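Local coordinates for protein glucosamine-6-phosphate deaminase (Bacillus subtilis, PDB 2BKX) that belongs to the glucosamine-6-phosphate isomerase/6-phosphogluconolactonase family of Rossmann-like alpha/beta proteins and binds fructose -6-phosphate, at residues G140-G145 / A179-I184. Residues are numbered along the deposited sequence; the frame is centred on the assembly and turned at random.
With F6R (fructose -6-phosphate), chain C.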
ATOM      1  N   GLY A 140      -5.430  -1.302  -1.715  1.00  5.70           N
ATOM      2  CA  GLY A 140      -5.864  -0.497  -0.584  1.00  6.17           C
ATOM      3  C   GLY A 140      -6.913  -1.288   0.196  1.00  5.63           C
ATOM      4  O   GLY A 140      -6.760  -2.492   0.366  1.00  7.32           O
ATOM      5  N   PHE A 141      -7.991  -0.632   0.608  1.00  6.46           N
ATOM      6  CA  PHE A 141      -9.165  -1.367   1.111  1.00  6.19           C
ATOM      7  C   PHE A 141     -10.348  -1.262   0.155  1.00  6.20           C
ATOM      8  O   PHE A 141     -11.537  -1.254   0.560  1.00  7.13           O
ATOM      9  CB  PHE A 141      -9.542  -0.960   2.530  1.00  6.71           C
ATOM     10  CG  PHE A 141      -8.610  -1.481   3.606  1.00  6.36           C
ATOM     11  CD1 PHE A 141      -8.320  -0.658   4.658  1.00  9.19           C
ATOM     12  CD2 PHE A 141      -8.102  -2.787   3.606  1.00  8.36           C
ATOM     13  CE1 PHE A 141      -7.543  -1.119   5.743  1.00 10.50           C
ATOM     14  CE2 PHE A 141      -7.293  -3.233   4.673  1.00  8.81           C
ATOM     15  CZ  PHE A 141      -7.035  -2.404   5.730  1.00 10.97           C
ATOM     16  N   ASN A 142     -10.024  -1.208  -1.136  1.00  5.71           N
ATOM     17  CA  ASN A 142     -11.032  -1.308  -2.196  1.00  5.78           C
ATOM     18  C   ASN A 142     -11.409  -2.758  -2.391  1.00  6.24           C
ATOM     19  O   ASN A 142     -10.647  -3.505  -3.005  1.00  5.92           O
ATOM     20  CB  ASN A 142     -10.508  -0.696  -3.493  1.00  5.58           C
ATOM     21  CG  ASN A 142     -10.179   0.752  -3.335  1.00  5.55           C
ATOM     22  OD1 ASN A 142     -11.084   1.602  -3.322  1.00  7.01           O
ATOM     23  ND2 ASN A 142      -8.900   1.064  -3.264  1.00  5.96           N
ATOM     24  N   GLU A 143     -12.534  -3.151  -1.774  1.00  6.74           N
ATOM     25  CA  GLU A 143     -12.961  -4.542  -1.775  1.00  6.71           C
ATOM     26  C   GLU A 143     -13.665  -4.891  -3.077  1.00  6.78           C
ATOM     27  O   GLU A 143     -14.071  -4.006  -3.840  1.00  6.93           O
ATOM     28  CB  GLU A 143     -13.882  -4.818  -0.596  1.00  6.90           C
ATOM     29  CG  GLU A 143     -13.269  -4.543   0.783  1.00  7.96           C
ATOM     30  CD  GLU A 143     -12.349  -5.599   1.337  1.00  7.97           C
ATOM     31  OE1 GLU A 143     -11.711  -6.340   0.566  1.00  7.68           O
ATOM     32  OE2 GLU A 143     -12.254  -5.745   2.587  1.00  8.21           O
ATOM     33  N   PRO A 144     -13.850  -6.194  -3.342  1.00  6.93           N
ATOM     34  CA  PRO A 144     -14.603  -6.579  -4.531  1.00  7.77           C
ATOM     35  C   PRO A 144     -15.913  -5.849  -4.686  1.00  8.05           C
ATOM     36  O   PRO A 144     -16.648  -5.634  -3.714  1.00  9.37           O
ATOM     37  CB  PRO A 144     -14.794  -8.078  -4.312  1.00  9.06           C
ATOM     38  CG  PRO A 144     -13.584  -8.489  -3.546  1.00  8.91           C
ATOM     39  CD  PRO A 144     -13.330  -7.362  -2.613  1.00  7.20           C
ATOM     40  N   GLY A 145     -16.153  -5.409  -5.920  1.00  8.04           N
ATOM     41  CA  GLY A 145     -17.307  -4.619  -6.245  1.00  8.58           C
ATOM     42  C   GLY A 145     -17.075  -3.130  -6.317  1.00  9.28           C
ATOM     43  O   GLY A 145     -17.996  -2.385  -6.649  1.00 11.25           O
ATOM     44  N   ALA A 179     -12.892   1.549   7.315  1.00  6.55           N
ATOM     45  CA  ALA A 179     -11.626   2.165   7.018  1.00  7.33           C
ATOM     46  C   ALA A 179     -11.802   3.293   6.025  1.00  6.03           C
ATOM     47  O   ALA A 179     -12.841   3.421   5.395  1.00  7.16           O
ATOM     48  CB  ALA A 179     -10.667   1.128   6.481  1.00  7.62           C
ATOM     49  N   LEU A 180     -10.765   4.108   5.896  1.00  5.96           N
ATOM     50  CA  LEU A 180     -10.627   5.136   4.870  1.00  6.72           C
ATOM     51  C   LEU A 180      -9.549   4.665   3.900  1.00  6.01           C
ATOM     52  O   LEU A 180      -8.487   4.233   4.341  1.00  7.95           O
ATOM     53  CB  LEU A 180     -10.158   6.443   5.504  1.00  8.02           C
ATOM     54  CG  LEU A 180     -11.188   7.162   6.357  1.00  9.70           C
ATOM     55  CD1 LEU A 180     -11.548   6.399   7.616  1.00 13.96           C
ATOM     56  CD2 LEU A 180     -10.638   8.536   6.719  1.00  9.84           C
ATOM     57  N   THR A 181      -9.826   4.693   2.596  1.00  5.24           N
ATOM     58  CA  THR A 181      -8.856   4.217   1.608  1.00  5.74           C
ATOM     59  C   THR A 181      -8.852   5.097   0.359  1.00  5.56           C
ATOM     60  O   THR A 181      -9.886   5.561  -0.106  1.00  6.44           O
ATOM     61  CB  THR A 181      -9.172   2.763   1.195  1.00  5.98           C
ATOM     62  OG1 THR A 181      -8.136   2.263   0.334  1.00  6.69           O
ATOM     63  CG2 THR A 181     -10.508   2.590   0.566  1.00  7.18           C
ATOM     64  N   MET A 182      -7.662   5.305  -0.158  1.00  6.22           N
ATOM     65  CA  MET A 182      -7.493   5.802  -1.525  1.00  6.60           C
ATOM     66  C   MET A 182      -8.316   4.915  -2.417  1.00  5.97           C
ATOM     67  O   MET A 182      -8.386   3.698  -2.186  1.00  6.56           O
ATOM     68  CB  MET A 182      -6.070   5.647  -1.960  1.00  7.18           C
ATOM     69  CG  MET A 182      -5.200   6.649  -1.481  1.00 10.80           C
ATOM     70  SD  MET A 182      -3.576   6.317  -2.298  1.00 17.39           S
ATOM     71  CE  MET A 182      -3.130   7.140  -1.188  1.00  6.18           C
ATOM     72  N   GLY A 183      -8.962   5.493  -3.425  1.00  5.16           N
ATOM     73  CA  GLY A 183      -9.738   4.684  -4.350  1.00  5.69           C
ATOM     74  C   GLY A 183      -8.905   4.087  -5.460  1.00  5.46           C
ATOM     75  O   GLY A 183      -7.685   4.330  -5.578  1.00  6.22           O
ATOM     76  N   ILE A 184      -9.559   3.285  -6.279  1.00  5.28           N
ATOM     77  CA  ILE A 184      -8.870   2.672  -7.387  1.00  5.68           C
ATOM     78  C   ILE A 184      -8.364   3.721  -8.382  1.00  5.03           C
ATOM     79  O   ILE A 184      -7.241   3.614  -8.885  1.00  5.32           O
ATOM     80  CB  ILE A 184      -9.719   1.587  -8.057  1.00  5.45           C
ATOM     81  CG1 ILE A 184     -10.020   0.464  -7.057  1.00  7.56           C
ATOM     82  CG2 ILE A 184      -9.057   1.055  -9.322  1.00  6.11           C
ATOM     83  CD1 ILE A 184     -10.911  -0.624  -7.529  1.00  7.53           C
TER
HETATM   84  C1  F6R C1243      -1.901  -1.788   2.682  1.00 16.24           C
HETATM   85  C2  F6R C1243      -3.259  -2.121   2.098  1.00 12.72           C
HETATM   86  C3  F6R C1243      -3.856  -3.529   1.975  1.00  8.62           C
HETATM   87  C4  F6R C1243      -2.820  -4.659   2.142  1.00  6.82           C
HETATM   88  C5  F6R C1243      -3.409  -6.052   1.988  1.00  7.20           C
HETATM   89  C6  F6R C1243      -2.358  -7.133   2.215  1.00  6.19           C
HETATM   90  O1  F6R C1243      -1.789  -0.395   3.032  1.00 14.45           O
HETATM   91  O2  F6R C1243      -3.895  -1.191   1.651  1.00 18.38           O
HETATM   92  O3  F6R C1243      -4.388  -3.678   0.671  1.00  8.67           O
HETATM   93  O4  F6R C1243      -1.798  -4.472   1.168  1.00  7.31           O
HETATM   94  O5  F6R C1243      -4.522  -6.255   2.850  1.00  7.57           O
HETATM   95  O6  F6R C1243      -1.940  -7.082   3.587  1.00  5.77           O
HETATM   96  P   F6R C1243      -0.675  -7.939   4.045  1.00  5.35           P
HETATM   97  O1P F6R C1243       0.530  -7.303   3.406  1.00  5.89           O
HETATM   98  O2P F6R C1243      -0.899  -9.329   3.511  1.00  6.22           O
HETATM   99  O3P F6R C1243      -0.623  -7.864   5.537  1.00  5.38           O
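The buried OD1 of N142 has no hydrogen-bonding partner and rests 3.5 Å from G183 CA, while ND2 of the same amide bonds M182 O at 2.9 Å, in the carbonyl plane. In this Rossmann-like alpha/beta fold, the contact joins the loop after strand 128-131 to the end of strand 178-181, beside the fructose -6-phosphate pocket. ND2 also bonds I139 O of its own loop, which suits an amide with two N-H groups. G183 comes just before helix 184-188, whose first residue, I184, lays CG1 against N142 CG. T181 OG1 relays hydrogen bonds between two backbones: it accepts from F141 N at 2.9 Å, almost straight at 174°, and donates to M182 O. Threonine suits the place because its hydroxyl both accepts and donates, while CG2 packs against the F141 carbonyl; OG1 stands anti to the backbone N (chi1 -174°), facing the loop. The F141 ring meets A179 CB obliquely, through CD1 at 3.5 Å; the small alanine lets the ring come close to the strand. Glycine suits position 140, where phi is positive and a CB would collide with T181 OG1. G140 O accepts a 2.7 Å hydrogen bond from ligand O3.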